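Side-chain contacts in putative trimethylamine methyltransferase (Rhizobium meliloti, PDB 4YYC), which is a putative trimethylamine methyltransferase that probably transfers methyl groups: residues Pro274-Gly279 with Leu294-Ala299; Asp410-Gly415 with Ser462-Asn467. All coordinates share one frame; numbering follows the deposited sequence.

Contact 1 of 2, residues Pro274-Gly279 with Leu294-Ala299; sequences PFILSG and LAEVLA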
ATOM      1  N   PRO A 274      14.640 -16.794  -7.978  1.00 17.28           N
ATOM      2  CA  PRO A 274      14.097 -16.673  -9.316  1.00 18.15           C
ATOM      3  C   PRO A 274      14.056 -15.205  -9.735  1.00 19.56           C
ATOM      4  O   PRO A 274      13.776 -14.333  -8.901  1.00 20.06           O
ATOM      5  CB  PRO A 274      12.692 -17.267  -9.150  1.00 18.71           C
ATOM      6  CG  PRO A 274      12.886 -18.307  -8.091  1.00 18.50           C
ATOM      7  CD  PRO A 274      13.842 -17.703  -7.124  1.00 17.81           C
ATOM      8  N   PHE A 275      14.340 -14.936 -10.994  1.00 20.18           N
ATOM      9  CA  PHE A 275      14.293 -13.584 -11.533  1.00 21.87           C
ATOM     10  C   PHE A 275      13.278 -13.578 -12.660  1.00 20.88           C
ATOM     11  O   PHE A 275      13.576 -14.028 -13.776  1.00 21.20           O
ATOM     12  CB  PHE A 275      15.670 -13.174 -12.038  1.00 23.34           C
ATOM     13  CG  PHE A 275      15.741 -11.737 -12.472  1.00 26.17           C
ATOM     14  CD1 PHE A 275      15.985 -10.742 -11.535  1.00 27.97           C
ATOM     15  CD2 PHE A 275      15.499 -11.386 -13.781  1.00 29.04           C
ATOM     16  CE1 PHE A 275      16.014  -9.403 -11.906  1.00 30.31           C
ATOM     17  CE2 PHE A 275      15.538 -10.040 -14.181  1.00 29.97           C
ATOM     18  CZ  PHE A 275      15.794  -9.064 -13.238  1.00 30.68           C
ATOM     19  N   ILE A 276      12.084 -13.098 -12.351  1.00 20.41           N
ATOM     20  CA  ILE A 276      10.942 -13.337 -13.193  1.00 21.20           C
ATOM     21  C   ILE A 276      10.170 -12.083 -13.560  1.00 21.07           C
ATOM     22  O   ILE A 276       9.877 -11.248 -12.702  1.00 20.17           O
ATOM     23  CB  ILE A 276      10.031 -14.350 -12.538  1.00 21.93           C
ATOM     24  CG1 ILE A 276      10.682 -15.740 -12.717  1.00 22.92           C
ATOM     25  CG2 ILE A 276       8.619 -14.376 -13.081  1.00 22.63           C
ATOM     26  CD1 ILE A 276      10.031 -16.733 -11.821  1.00 23.46           C
ATOM     27  N   LEU A 277       9.918 -11.948 -14.862  1.00 21.45           N
ATOM     28  CA  LEU A 277       8.865 -11.104 -15.374  1.00 21.85           C
ATOM     29  C   LEU A 277       7.782 -12.054 -15.882  1.00 21.50           C
ATOM     30  O   LEU A 277       8.000 -12.799 -16.859  1.00 21.76           O
ATOM     31  CB  LEU A 277       9.383 -10.239 -16.509  1.00 23.27           C
ATOM     32  CG  LEU A 277      10.531  -9.295 -16.109  1.00 23.65           C
ATOM     33  CD1 LEU A 277      10.952  -8.526 -17.351  1.00 25.29           C
ATOM     34  CD2 LEU A 277      10.067  -8.356 -15.004  1.00 24.47           C
ATOM     35  N   SER A 278       6.616 -12.028 -15.259  1.00 21.45           N
ATOM     36  CA  SER A 278       5.553 -12.969 -15.608  0.50 22.01           C
ATOM     37  C   SER A 278       5.104 -12.715 -17.033  1.00 22.78           C
ATOM     38  O   SER A 278       4.924 -11.560 -17.429  1.00 22.71           O
ATOM     39  CB  SER A 278       4.374 -12.855 -14.660  0.50 22.54           C
ATOM     40  OG  SER A 278       4.694 -13.376 -13.395  0.50 22.36           O
ATOM     41  N   GLY A 279       4.933 -13.791 -17.810  1.00 22.76           N
ATOM     42  CA  GLY A 279       4.695 -13.662 -19.248  1.00 24.01           C
ATOM     43  C   GLY A 279       5.943 -13.787 -20.101  1.00 24.21           C
ATOM     44  O   GLY A 279       5.868 -14.019 -21.314  1.00 25.63           O
ATOM     45  N   LEU A 294       8.429 -21.993  -7.018  1.00 16.94           N
ATOM     46  CA  LEU A 294       8.629 -22.977  -5.974  1.00 17.13           C
ATOM     47  C   LEU A 294       9.571 -24.080  -6.470  1.00 17.14           C
ATOM     48  O   LEU A 294      10.445 -24.532  -5.718  1.00 17.32           O
ATOM     49  CB  LEU A 294       7.285 -23.539  -5.474  1.00 17.70           C
ATOM     50  CG  LEU A 294       7.374 -24.619  -4.398  1.00 18.47           C
ATOM     51  CD1 LEU A 294       8.125 -24.109  -3.171  1.00 18.54           C
ATOM     52  CD2 LEU A 294       5.953 -25.068  -4.035  1.00 19.06           C
ATOM     53  N   ALA A 295       9.421 -24.500  -7.728  1.00 17.08           N
ATOM     54  CA  ALA A 295      10.334 -25.524  -8.306  1.00 17.63           C
ATOM     55  C   ALA A 295      11.778 -25.034  -8.327  1.00 17.32           C
ATOM     56  O   ALA A 295      12.685 -25.735  -7.881  1.00 17.24           O
ATOM     57  CB  ALA A 295       9.863 -25.898  -9.714  1.00 18.23           C
ATOM     58  N   GLU A 296      11.999 -23.803  -8.783  1.00 16.61           N
ATOM     59  CA  GLU A 296      13.350 -23.227  -8.867  1.00 16.59           C
ATOM     60  C   GLU A 296      13.961 -23.105  -7.468  1.00 16.22           C
ATOM     61  O   GLU A 296      15.106 -23.476  -7.268  1.00 15.87           O
ATOM     62  CB  GLU A 296      13.337 -21.878  -9.569  1.00 16.97           C
ATOM     63  CG  GLU A 296      12.965 -21.975 -11.015  1.00 18.00           C
ATOM     64  CD  GLU A 296      12.961 -20.661 -11.749  1.00 18.51           C
ATOM     65  OE1 GLU A 296      13.390 -19.606 -11.200  1.00 19.20           O
ATOM     66  OE2 GLU A 296      12.517 -20.645 -12.925  1.00 19.83           O
ATOM     67  N   VAL A 297      13.185 -22.608  -6.502  1.00 15.80           N
ATOM     68  CA  VAL A 297      13.710 -22.476  -5.151  1.00 15.73           C
ATOM     69  C   VAL A 297      13.988 -23.808  -4.502  1.00 16.13           C
ATOM     70  O   VAL A 297      15.029 -23.981  -3.863  1.00 16.29           O
ATOM     71  CB  VAL A 297      12.802 -21.569  -4.258  1.00 15.66           C
ATOM     72  CG1 VAL A 297      13.240 -21.686  -2.794  1.00 15.86           C
ATOM     73  CG2 VAL A 297      12.785 -20.142  -4.772  1.00 15.68           C
ATOM     74  N   LEU A 298      13.085 -24.769  -4.659  1.00 16.30           N
ATOM     75  CA  LEU A 298      13.357 -26.085  -4.092  1.00 16.87           C
ATOM     76  C   LEU A 298      14.708 -26.637  -4.577  1.00 16.89           C
ATOM     77  O   LEU A 298      15.486 -27.138  -3.773  1.00 16.86           O
ATOM     78  CB  LEU A 298      12.204 -27.060  -4.412  1.00 17.55           C
ATOM     79  CG  LEU A 298      10.934 -26.916  -3.574  1.00 17.87           C
ATOM     80  CD1 LEU A 298       9.784 -27.675  -4.192  1.00 18.54           C
ATOM     81  CD2 LEU A 298      11.146 -27.394  -2.145  1.00 18.34           C
ATOM     82  N   ALA A 299      14.961 -26.573  -5.870  1.00 16.69           N
ATOM     83  CA  ALA A 299      16.192 -27.138  -6.429  1.00 16.98           C
ATOM     84  C   ALA A 299      17.417 -26.346  -5.960  1.00 16.73           C
ATOM     85  O   ALA A 299      18.391 -26.937  -5.490  1.00 16.98           O
ATOM     86  CB  ALA A 299      16.091 -27.158  -7.927  1.00 17.25           C
TER
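P274 overlaps two neighbouring residues of the helix at once, its ring lying against the carboxylate end of E296 and a methyl group of V297. CB faces the carboxylate oxygen, CD faces the valine methyl, and CG between them touches both. CB of P274 comes to 3.2 Å from OE1 of E296 and CG of P274 to 3.4 Å from the same oxygen, a close polar-apolar approach in which the proline offers only C-H groups. At the far end of the ring, CD of P274 rests 3.5 Å from CG2 of V297, a true apolar contact, and there the two side chains cross at about a right angle. With its chain extended beyond CG (chi2 -179°), E296 runs past the proline in the opposite direction and delivers its carboxylate to the strand. The carboxylate's polar needs are met elsewhere: S248 OG bonds to OE1, while M250 N and Q292 NE2 donate to OE2. S248 OG also bonds to F275 N, which ties the glutamate indirectly to the strand. The contact thus joins strand 269-277 to helix 286-307 within a beta-alpha-beta unit completed by strand 313-322, and a bound ligand of unknown identity lies about 8 Å from the P274 side chain. Its chemistry is that of a buried carboxylate whose oxygens have polar partners elsewhere, and whose flank can therefore lie against a proline ring that gives it no N-H.

Contact 2 of 2, residues Asp410-Gly415 with Ser462-Asn467; sequences DQDQLG and SPLADN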
ATOM      1  N   ASP A 410      12.097   6.777  -0.087  1.00 12.79           N
ATOM      2  CA  ASP A 410      11.789   5.404   0.267  1.00 13.01           C
ATOM      3  C   ASP A 410      12.174   5.096   1.717  1.00 13.14           C
ATOM      4  O   ASP A 410      11.433   4.399   2.426  1.00 12.99           O
ATOM      5  CB  ASP A 410      12.542   4.407  -0.628  1.00 13.14           C
ATOM      6  CG  ASP A 410      12.105   4.405  -2.078  1.00 13.75           C
ATOM      7  OD1 ASP A 410      10.937   4.745  -2.366  1.00 15.08           O
ATOM      8  OD2 ASP A 410      12.921   3.920  -2.958  1.00 14.60           O
ATOM      9  N   GLN A 411      13.333   5.539   2.150  1.00 13.06           N
ATOM     10  CA  GLN A 411      13.747   5.218   3.521  1.00 13.68           C
ATOM     11  C   GLN A 411      12.806   5.794   4.577  1.00 14.05           C
ATOM     12  O   GLN A 411      12.659   5.229   5.679  1.00 14.01           O
ATOM     13  CB  GLN A 411      15.238   5.542   3.781  1.00 14.28           C
ATOM     14  CG  GLN A 411      15.619   6.983   3.778  1.00 14.78           C
ATOM     15  CD  GLN A 411      15.293   7.724   5.041  1.00 15.36           C
ATOM     16  OE1 GLN A 411      15.521   7.237   6.140  1.00 16.09           O
ATOM     17  NE2 GLN A 411      14.726   8.907   4.900  1.00 16.35           N
ATOM     18  N   ASP A 412      12.197   6.921   4.244  1.00 14.51           N
ATOM     19  CA  ASP A 412      11.170   7.518   5.089  1.00 15.90           C
ATOM     20  C   ASP A 412       9.962   6.573   5.208  1.00 15.23           C
ATOM     21  O   ASP A 412       9.472   6.285   6.325  1.00 16.23           O
ATOM     22  CB  ASP A 412      10.822   8.891   4.515  1.00 16.72           C
ATOM     23  CG  ASP A 412       9.810   9.626   5.302  1.00 18.63           C
ATOM     24  OD1 ASP A 412       9.753   9.461   6.554  1.00 21.19           O
ATOM     25  OD2 ASP A 412       9.052  10.411   4.672  1.00 19.07           O
ATOM     26  N   GLN A 413       9.548   6.009   4.079  1.00 14.38           N
ATOM     27  CA  GLN A 413       8.506   5.006   4.078  1.00 14.47           C
ATOM     28  C   GLN A 413       8.902   3.811   4.920  1.00 14.44           C
ATOM     29  O   GLN A 413       8.064   3.214   5.627  1.00 14.51           O
ATOM     30  CB  GLN A 413       8.091   4.608   2.647  1.00 14.65           C
ATOM     31  CG  GLN A 413       7.469   5.747   1.869  1.00 14.96           C
ATOM     32  CD  GLN A 413       6.142   6.220   2.486  1.00 16.30           C
ATOM     33  OE1 GLN A 413       5.244   5.407   2.734  1.00 17.25           O
ATOM     34  NE2 GLN A 413       6.039   7.504   2.758  1.00 17.53           N
ATOM     35  N   LEU A 414      10.169   3.418   4.849  1.00 13.64           N
ATOM     36  CA  LEU A 414      10.605   2.281   5.658  1.00 13.79           C
ATOM     37  C   LEU A 414      10.391   2.541   7.140  1.00 14.26           C
ATOM     38  O   LEU A 414      10.079   1.606   7.888  1.00 14.42           O
ATOM     39  CB  LEU A 414      12.061   1.898   5.374  1.00 13.58           C
ATOM     40  CG  LEU A 414      12.402   1.542   3.923  1.00 13.27           C
ATOM     41  CD1 LEU A 414      13.893   1.251   3.871  1.00 13.45           C
ATOM     42  CD2 LEU A 414      11.583   0.369   3.399  1.00 13.16           C
ATOM     43  N   GLY A 415      10.645   3.773   7.597  1.00 14.71           N
ATOM     44  CA  GLY A 415      10.373   4.106   9.010  1.00 15.66           C
ATOM     45  C   GLY A 415       8.892   3.932   9.359  1.00 16.09           C
ATOM     46  O   GLY A 415       8.565   3.477  10.472  1.00 16.28           O
ATOM     47  N   SER A 462       7.636  11.940   9.577  1.00 28.02           N
ATOM     48  CA  SER A 462       8.422  12.066   8.348  1.00 25.92           C
ATOM     49  C   SER A 462       9.247  13.351   8.314  1.00 26.00           C
ATOM     50  O   SER A 462       8.691  14.419   8.526  1.00 27.29           O
ATOM     51  CB  SER A 462       7.499  12.086   7.142  1.00 24.98           C
ATOM     52  OG  SER A 462       8.205  12.413   5.936  1.00 21.95           O
ATOM     53  N   PRO A 463      10.549  13.259   8.006  1.00 25.94           N
ATOM     54  CA  PRO A 463      11.287  14.513   7.848  1.00 25.56           C
ATOM     55  C   PRO A 463      11.087  15.146   6.441  1.00 23.97           C
ATOM     56  O   PRO A 463      11.728  16.188   6.168  1.00 25.89           O
ATOM     57  CB  PRO A 463      12.739  14.074   8.009  1.00 25.92           C
ATOM     58  CG  PRO A 463      12.754  12.672   7.535  1.00 26.09           C
ATOM     59  CD  PRO A 463      11.460  12.107   8.049  1.00 26.52           C
ATOM     60  N   LEU A 464      10.296  14.508   5.549  1.00 20.18           N
ATOM     61  CA  LEU A 464      10.154  14.915   4.159  1.00 18.24           C
ATOM     62  C   LEU A 464       8.757  15.341   3.749  1.00 17.24           C
ATOM     63  O   LEU A 464       8.618  16.100   2.773  1.00 16.76           O
ATOM     64  CB  LEU A 464      10.595  13.757   3.236  1.00 17.97           C
ATOM     65  CG  LEU A 464      12.089  13.555   3.261  1.00 18.72           C
ATOM     66  CD1 LEU A 464      12.433  12.308   2.460  1.00 19.04           C
ATOM     67  CD2 LEU A 464      12.886  14.745   2.784  1.00 18.63           C
ATOM     68  N   ALA A 465       7.708  14.814   4.393  1.00 17.10           N
ATOM     69  CA  ALA A 465       6.348  15.252   4.088  1.00 17.28           C
ATOM     70  C   ALA A 465       6.161  16.721   4.392  1.00 17.50           C
ATOM     71  O   ALA A 465       6.633  17.219   5.415  1.00 18.09           O
ATOM     72  CB  ALA A 465       5.335  14.453   4.879  1.00 18.11           C
ATOM     73  N   ASP A 466       5.512  17.441   3.484  1.00 16.28           N
ATOM     74  CA  ASP A 466       5.101  18.776   3.766  1.00 16.61           C
ATOM     75  C   ASP A 466       3.628  18.755   4.182  1.00 16.80           C
ATOM     76  O   ASP A 466       2.726  18.403   3.399  1.00 16.13           O
ATOM     77  CB  ASP A 466       5.308  19.696   2.564  1.00 15.82           C
ATOM     78  CG  ASP A 466       4.991  21.113   2.879  1.00 16.69           C
ATOM     79  OD1 ASP A 466       3.830  21.399   3.264  1.00 16.35           O
ATOM     80  OD2 ASP A 466       5.904  22.013   2.780  1.00 17.21           O
ATOM     81  N   ASN A 467       3.399  19.122   5.442  1.00 18.47           N
ATOM     82  CA  ASN A 467       2.086  19.116   6.014  1.00 20.39           C
ATOM     83  C   ASN A 467       1.603  20.536   6.333  1.00 20.92           C
ATOM     84  O   ASN A 467       0.672  20.747   7.130  1.00 23.31           O
ATOM     85  CB  ASN A 467       2.129  18.282   7.302  1.00 22.38           C
ATOM     86  CG  ASN A 467       2.463  16.837   7.029  1.00 23.48           C
ATOM     87  OD1 ASN A 467       3.399  16.279   7.627  1.00 29.01           O
ATOM     88  ND2 ASN A 467       1.754  16.245   6.117  1.00 22.50           N
TER
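A very short hydrogen bond, 2.5 Å from S462 OG to D412 OD2, is the striking feature here, and it joins a helix to an irregular segment. The hydroxyl is the donor, meeting OD2 on the syn side, 26° out of the carboxylate plane. The CB of D412 already points toward the loop, and with CG anti to the backbone N (chi1 -178°) the carboxylate is carried on from helix 404-420 to the serine. The same serine oxygen is also an acceptor: A465 N bonds to S462 OG at 2.9 Å. L464 N reaches S462 OG at 3.0 Å, and both bonds are fairly straight. Three hydrogen bonds therefore grip one oxygen, and the two incoming N-H groups would probably polarise the hydroxyl and strengthen its donation to the aspartate. With an alanine here in place of the serine, the N-H groups of L464 and A465 would probably be left without their shared acceptor and D412 OD2 without its hydroxyl donor, so that the turn could slacken. Around this polar centre the packing is light. CD of P463 lies 3.5 Å from D412 OD1, and CB of L464 approaches D412 OD2 at 4.0 Å. Y460 OH bonds to D412 OD1, so both carboxylate oxygens are engaged by hydroxyls from the same part of the chain. Beyond the contact, L464 packs on I481 and L488 of helix 481-495, while D466 forms a salt bridge to K364 of the second subunit. The bonds from L464 N and A465 N to the one hydroxyl make an ST turn within an ST motif, here docked on a helix through an aspartate.

How the contacts relate
Contact 1 closes before contact 2 opens, so the two come in series along the chain. Their centres are 33 Å apart, on opposite sides of the chain's centre, and their nearest atoms are about 16 Å apart; they share no helix or strand. Contact 1 packs helix 286-307 against strand 269-277 of a six-stranded mixed sheet, within the unit that strand 313-322 completes. Contact 2 joins helix 404-420 to the loop before helix 470-475, where the second subunit is near. One is thus a buried strand-to-helix contact, the other a partly buried one near the second subunit.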